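Local coordinates for protein NOVW (Streptomyces niveus ncimb 11891, PDB 2C0Z) that catalyses the 3-epimerisation of a dTDP-4-keto-6-deoxy sugar, acting together with NovU on the pathway to the aminocoumarin antibiotic novobiocin, at the interface of chains A and B. Sequence-based numbering; all coordinates share one arbitrary frame. Chains: chain A/B, NOVW.

Three neighbouring patches make up this stretch of the two-fold interface between two copies of NovW, an RmlC-like cupin. The C-alpha centre of contact 1 lies about 7 Å from that of contact 2 and about 9 Å from that of contact 3; contacts 2 and 3 are also about 9 Å apart. A:Leu59, on strand 56-63, belongs to all of them, A:Asn58 to contacts 1 and 2, and B:Val86 to contacts 1 and 3. Apolar core, strand pairing and a water-bridged polar patch thus form one continuous seam, whose contact 1 centre is about 5 Å from the catalytic A:Tyr141.

Contact 1: the interface of chains A and B. Residues chain A 38, 58-59, 140, 142; chain B 38, 86, 140, 142.
A:Leu59 and A:Cys140 meet the indole of B:Trp38 in the apolar heart of the dimer, where sheets of two RmlC-like cupin subunits face each other. The CH-pi contact comes from one branch of the leucine: its CD1 methyl sits over the five-membered ring of B:Trp38, 3.9 Å from the ring centroid. The other methyl, CD2, turns to CG1 of B:Val86 at 3.9 Å, the two side chains crossing nearly at right angles. Sulfur contacts are reciprocal. SG of A:Cys140 lies 3.7 Å from CZ2 of B:Trp38, and SG of B:Cys140 touches CZ2 of A:Trp38 at the same separation. Each thiol points anti to its own backbone N (chi1 -177°), which carries SG off strand 136-143 toward the partner's indole. Each tryptophan has CG wedged between its backbone N and carbonyl carbon (chi1 62°), a setting that points the indole from strand 33-40 toward the other subunit. CD2 of A:Leu142 and CD2 of B:Leu142 face each other more loosely, at 4.3 Å, as a two-fold-related pair. Polar contact is slight: the indole NE1 of B:Trp38 gives a weak hydrogen bond to the backbone O of A:Asn58 (3.4 Å), while the backbone carbonyl carbon of A:Asn58 lies in plane at the indole's edge.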
# COMPACT_ATOMS: atom_id res chain seq x y z
N TRP A 38 1.64 7.86 -4.10
CA TRP A 38 2.63 6.94 -4.67
C TRP A 38 2.13 6.09 -5.86
O TRP A 38 2.93 5.38 -6.46
CB TRP A 38 3.29 6.04 -3.62
CG TRP A 38 2.43 5.11 -2.85
CD1 TRP A 38 1.54 5.42 -1.88
CD2 TRP A 38 2.41 3.69 -2.96
NE1 TRP A 38 0.98 4.29 -1.36
CE2 TRP A 38 1.49 3.20 -2.02
CE3 TRP A 38 3.09 2.77 -3.76
CZ2 TRP A 38 1.22 1.83 -1.87
CZ3 TRP A 38 2.82 1.43 -3.61
CH2 TRP A 38 1.91 0.97 -2.66
N ASN A 58 0.27 -6.78 -0.60
CA ASN A 58 1.07 -7.49 0.39
C ASN A 58 1.99 -6.54 1.12
O ASN A 58 2.30 -5.44 0.63
CB ASN A 58 1.94 -8.56 -0.27
CG ASN A 58 1.12 -9.72 -0.84
OD1 ASN A 58 0.83 -9.74 -2.00
ND2 ASN A 58 0.84 -10.70 -0.03
N LEU A 59 2.41 -6.97 2.30
CA LEU A 59 3.46 -6.32 3.09
C LEU A 59 4.47 -7.36 3.49
O LEU A 59 4.13 -8.50 3.77
CB LEU A 59 2.91 -5.59 4.30
CG LEU A 59 2.10 -4.33 3.98
CD1 LEU A 59 1.05 -4.08 5.01
CD2 LEU A 59 2.99 -3.15 3.88
N CYS A 140 5.77 -2.71 0.68
CA CYS A 140 4.39 -2.85 0.30
C CYS A 140 4.33 -3.11 -1.20
O CYS A 140 5.03 -2.44 -1.97
CB CYS A 140 3.62 -1.58 0.66
SG CYS A 140 1.87 -1.66 0.33
N LEU A 142 1.79 -4.00 -4.61
CA LEU A 142 0.52 -4.18 -5.31
C LEU A 142 0.77 -5.07 -6.51
O LEU A 142 1.71 -4.82 -7.29
CB LEU A 142 -0.06 -2.85 -5.74
CG LEU A 142 -0.04 -1.72 -4.69
CD1 LEU A 142 -0.61 -0.44 -5.29
CD2 LEU A 142 -0.82 -2.11 -3.46
N TRP B 38 -2.78 -8.15 2.66
CA TRP B 38 -3.75 -7.23 3.25
C TRP B 38 -4.91 -6.81 2.33
O TRP B 38 -5.82 -6.13 2.78
CB TRP B 38 -3.09 -5.99 3.87
CG TRP B 38 -2.33 -5.08 2.98
CD1 TRP B 38 -1.12 -5.31 2.41
CD2 TRP B 38 -2.70 -3.77 2.59
NE1 TRP B 38 -0.70 -4.21 1.71
CE2 TRP B 38 -1.67 -3.25 1.79
CE3 TRP B 38 -3.81 -2.96 2.84
CZ2 TRP B 38 -1.72 -1.96 1.23
CZ3 TRP B 38 -3.86 -1.70 2.28
CH2 TRP B 38 -2.82 -1.20 1.50
N VAL B 86 0.80 0.98 8.37
CA VAL B 86 1.98 0.17 8.02
C VAL B 86 3.14 0.38 8.99
O VAL B 86 4.12 -0.36 8.98
CB VAL B 86 2.44 0.38 6.59
CG1 VAL B 86 1.37 -0.09 5.59
CG2 VAL B 86 2.85 1.80 6.34
N CYS B 140 -1.36 3.86 4.93
CA CYS B 140 -1.39 3.63 3.51
C CYS B 140 -2.84 3.50 3.08
O CYS B 140 -3.63 2.80 3.75
CB CYS B 140 -0.61 2.36 3.18
SG CYS B 140 -0.49 2.02 1.42
N LEU B 142 -5.60 3.00 -0.24
CA LEU B 142 -5.97 2.75 -1.63
C LEU B 142 -7.35 3.35 -1.86
O LEU B 142 -8.28 3.10 -1.07
CB LEU B 142 -5.97 1.27 -1.93
CG LEU B 142 -4.77 0.47 -1.43
CD1 LEU B 142 -4.93 -1.01 -1.77
CD2 LEU B 142 -3.48 0.99 -2.01

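Contact 2: the interface of chains A and B. Residues chain A 56-59, 141; chain B 35-37.
Strand 56-63 of chain A runs antiparallel to strand 33-40 of chain B, joining the two sheets across the dimer, with A:Leu59 paired to B:Leu36 and A:Asn58 to B:Asp37. The backbones of A:Leu59 and B:Leu36 exchange hydrogen bonds, A:Leu59 N to B:Leu36 O at 2.9 Å and B:Leu36 N to A:Leu59 O at 3.0 Å. Their side chains lie alongside each other and point the same way, CB of A:Leu59 3.8 Å from CD2 of B:Leu36. The B:Leu36 carbonyl takes a second donor, the side-chain amide ND2 of A:Asn58 at 3.2 Å, which approaches from above the carbonyl plane, 46° out of it. On its other end this amide is steadied by A:Gln56, whose NE2 reaches OD1 of A:Asn58 at 3.1 Å in the carbonyl plane, on a lone pair, although OD1 is tilted from the glutamine's amide plane. A:Gln56 gets there with CG anti to the backbone N (chi1 -162°) and an extended chain. CZ of B:Phe35 packs 3.9 Å from CG of A:Asn58. The carboxylate of B:Asp37 runs beside the asparagine amide, but its modelled approach to ND2 is doubtful. A:Gln56, A:Asn58 and B:Asp37 are probable substrate-binding residues, and the strand pairing probably builds part of each active site from both subunits.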
# COMPACT_ATOMS: atom_id res chain seq x y z
N GLN A 56 -3.93 -8.16 -5.62
CA GLN A 56 -3.50 -8.46 -4.26
C GLN A 56 -2.61 -7.34 -3.76
O GLN A 56 -1.92 -6.70 -4.53
CB GLN A 56 -2.77 -9.81 -4.23
CG GLN A 56 -2.63 -10.47 -2.89
CD GLN A 56 -2.12 -11.92 -3.01
OE1 GLN A 56 -2.73 -12.78 -3.70
NE2 GLN A 56 -1.06 -12.21 -2.32
N ALA A 57 -2.64 -7.08 -2.46
CA ALA A 57 -1.71 -6.14 -1.83
C ALA A 57 -1.05 -6.91 -0.70
O ALA A 57 -1.72 -7.62 0.05
CB ALA A 57 -2.42 -4.90 -1.31
N ASN A 58 0.27 -6.78 -0.60
CA ASN A 58 1.07 -7.49 0.39
C ASN A 58 1.99 -6.54 1.12
O ASN A 58 2.30 -5.44 0.63
CB ASN A 58 1.94 -8.56 -0.27
CG ASN A 58 1.12 -9.72 -0.84
OD1 ASN A 58 0.83 -9.74 -2.00
ND2 ASN A 58 0.84 -10.70 -0.03
N LEU A 59 2.41 -6.97 2.30
CA LEU A 59 3.46 -6.32 3.09
C LEU A 59 4.47 -7.36 3.49
O LEU A 59 4.13 -8.50 3.77
CB LEU A 59 2.91 -5.59 4.30
CG LEU A 59 2.10 -4.33 3.98
CD1 LEU A 59 1.05 -4.08 5.01
CD2 LEU A 59 2.99 -3.15 3.88
N TYR A 141 3.54 -4.09 -1.61
CA TYR A 141 3.50 -4.54 -2.99
C TYR A 141 2.05 -4.54 -3.44
O TYR A 141 1.18 -5.02 -2.70
CB TYR A 141 3.97 -6.03 -3.15
CG TYR A 141 5.21 -6.51 -2.46
CD1 TYR A 141 5.24 -6.65 -1.09
CD2 TYR A 141 6.33 -6.89 -3.19
CE1 TYR A 141 6.36 -7.15 -0.43
CE2 TYR A 141 7.46 -7.39 -2.55
CZ TYR A 141 7.47 -7.50 -1.17
OH TYR A 141 8.58 -7.98 -0.50
N PHE B 35 5.23 -11.69 6.79
CA PHE B 35 4.62 -11.58 5.48
C PHE B 35 3.13 -11.62 5.58
O PHE B 35 2.56 -12.48 6.24
CB PHE B 35 5.11 -12.70 4.57
CG PHE B 35 4.80 -12.41 3.10
CD1 PHE B 35 5.45 -11.40 2.41
CD2 PHE B 35 3.77 -13.09 2.45
CE1 PHE B 35 5.12 -11.10 1.08
CE2 PHE B 35 3.43 -12.81 1.11
CZ PHE B 35 4.10 -11.81 0.43
N LEU B 36 2.49 -10.70 4.90
CA LEU B 36 1.04 -10.69 4.91
C LEU B 36 0.41 -10.25 3.61
O LEU B 36 0.97 -9.46 2.87
CB LEU B 36 0.52 -9.84 6.06
CG LEU B 36 0.96 -8.39 6.12
CD1 LEU B 36 -0.17 -7.56 6.70
CD2 LEU B 36 2.28 -8.23 6.92
N ASP B 37 -0.80 -10.75 3.40
CA ASP B 37 -1.72 -10.34 2.33
C ASP B 37 -2.73 -9.43 3.03
O ASP B 37 -3.48 -9.89 3.90
CB ASP B 37 -2.53 -11.49 1.70
CG ASP B 37 -1.68 -12.58 1.06
OD1 ASP B 37 -0.53 -12.33 0.67
OD2 ASP B 37 -2.11 -13.75 0.89

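Contact 3: the interface of chains A and B. Residues chain A 59-61, 87, 138; chain B 34, 86, 114, 117.
A:Arg87 and B:Asp114 cross at about a right angle, yet their guanidinium and carboxylate planes are nearly parallel, 6° apart. The salt bridge runs from NH1 of the arginine to OD2 of the aspartate at 3.0 Å, reaching the anti side of that oxygen from 35° outside the carboxylate plane. Water 2 joins the same two groups, linking NH2 of A:Arg87 to OD2 of B:Asp114. The extended chain of A:Arg87, with CG anti to the backbone N (chi1 178°), carries the guanidinium across to chain B. The second arginine, B:Arg117, is likewise extended and crosses A:Val61 obliquely, its NH2 3.6 Å from the CG2 methyl. CB of B:Asp114 sits over one guanidinium face of B:Arg117, offset toward the rim, while NH1 donates within chain B to the backbone O of B:Val86 at 3.3 Å, from above the carbonyl plane. Both arginines present an edge to water 1; the carboxylate of B:Asp114 probably offsets much of their like charge. A:Val61 and B:Val34 face each other CB to CB at 4.0 Å, their backbones hydrogen-bonded both ways in an antiparallel bridge that extends the inter-subunit sheet. Water 1 also ties the chains together: it lies 2.7 Å from the hydroxyl OG1 of A:Thr138 and 2.7 Å from the carbonyl O of B:Val86.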
# COMPACT_ATOMS: atom_id res chain seq x y z
N LEU A 59 2.41 -6.97 2.30
CA LEU A 59 3.46 -6.32 3.09
C LEU A 59 4.47 -7.36 3.49
O LEU A 59 4.13 -8.50 3.77
CB LEU A 59 2.91 -5.59 4.30
CG LEU A 59 2.10 -4.33 3.98
CD1 LEU A 59 1.05 -4.08 5.01
CD2 LEU A 59 2.99 -3.15 3.88
N SER A 60 5.75 -6.99 3.50
CA SER A 60 6.77 -7.85 4.08
C SER A 60 7.62 -7.02 5.01
O SER A 60 7.88 -5.86 4.73
CB SER A 60 7.60 -8.51 3.00
OG SER A 60 8.37 -7.61 2.30
N VAL A 61 8.03 -7.61 6.12
CA VAL A 61 8.94 -6.99 7.07
C VAL A 61 10.14 -7.90 7.15
O VAL A 61 9.98 -9.09 7.33
CB VAL A 61 8.30 -6.84 8.48
CG1 VAL A 61 9.28 -6.17 9.41
CG2 VAL A 61 7.00 -6.08 8.39
N ARG A 87 8.80 1.69 5.26
CA ARG A 87 9.57 1.89 6.48
C ARG A 87 10.94 1.32 6.29
O ARG A 87 11.08 0.18 5.84
CB ARG A 87 8.88 1.21 7.65
CG ARG A 87 9.57 1.30 9.00
CD ARG A 87 8.92 0.30 9.93
NE ARG A 87 9.14 0.50 11.33
CZ ARG A 87 8.34 -0.01 12.31
NH1 ARG A 87 7.21 -0.78 12.05
NH2 ARG A 87 8.67 0.27 13.56
N THR A 138 10.20 -2.54 5.70
CA THR A 138 8.86 -2.96 5.31
C THR A 138 8.56 -2.56 3.87
O THR A 138 8.61 -1.37 3.54
CB THR A 138 7.84 -2.27 6.24
OG1 THR A 138 8.15 -2.56 7.62
CG2 THR A 138 6.43 -2.80 5.98
N VAL B 34 8.12 -10.95 8.63
CA VAL B 34 6.66 -11.07 8.63
C VAL B 34 6.20 -10.89 7.21
O VAL B 34 6.73 -10.04 6.50
CB VAL B 34 6.06 -9.99 9.52
CG1 VAL B 34 4.54 -10.09 9.57
CG2 VAL B 34 6.62 -10.07 10.93
N VAL B 86 0.80 0.98 8.37
CA VAL B 86 1.98 0.17 8.02
C VAL B 86 3.14 0.38 8.99
O VAL B 86 4.12 -0.36 8.98
CB VAL B 86 2.44 0.38 6.59
CG1 VAL B 86 1.37 -0.09 5.59
CG2 VAL B 86 2.85 1.80 6.34
N ASP B 114 0.71 -1.59 13.35
CA ASP B 114 1.68 -2.45 12.69
C ASP B 114 1.92 -3.79 13.37
O ASP B 114 2.88 -4.49 13.05
CB ASP B 114 2.98 -1.70 12.47
CG ASP B 114 3.70 -1.32 13.75
OD1 ASP B 114 3.27 -1.73 14.85
OD2 ASP B 114 4.75 -0.59 13.70
N ARG B 117 -2.19 -5.23 12.05
CA ARG B 117 -2.17 -4.90 10.64
C ARG B 117 -3.51 -5.09 9.91
O ARG B 117 -3.57 -5.54 8.74
CB ARG B 117 -1.04 -5.66 9.95
CG ARG B 117 0.33 -5.25 10.45
CD ARG B 117 1.48 -5.77 9.58
NE ARG B 117 2.82 -5.44 10.08
CZ ARG B 117 3.49 -4.34 9.79
NH1 ARG B 117 3.02 -3.43 8.95
NH2 ARG B 117 4.69 -4.16 10.34
O HOH W 1 6.27 -1.86 9.49
O HOH W 2 6.20 0.25 15.66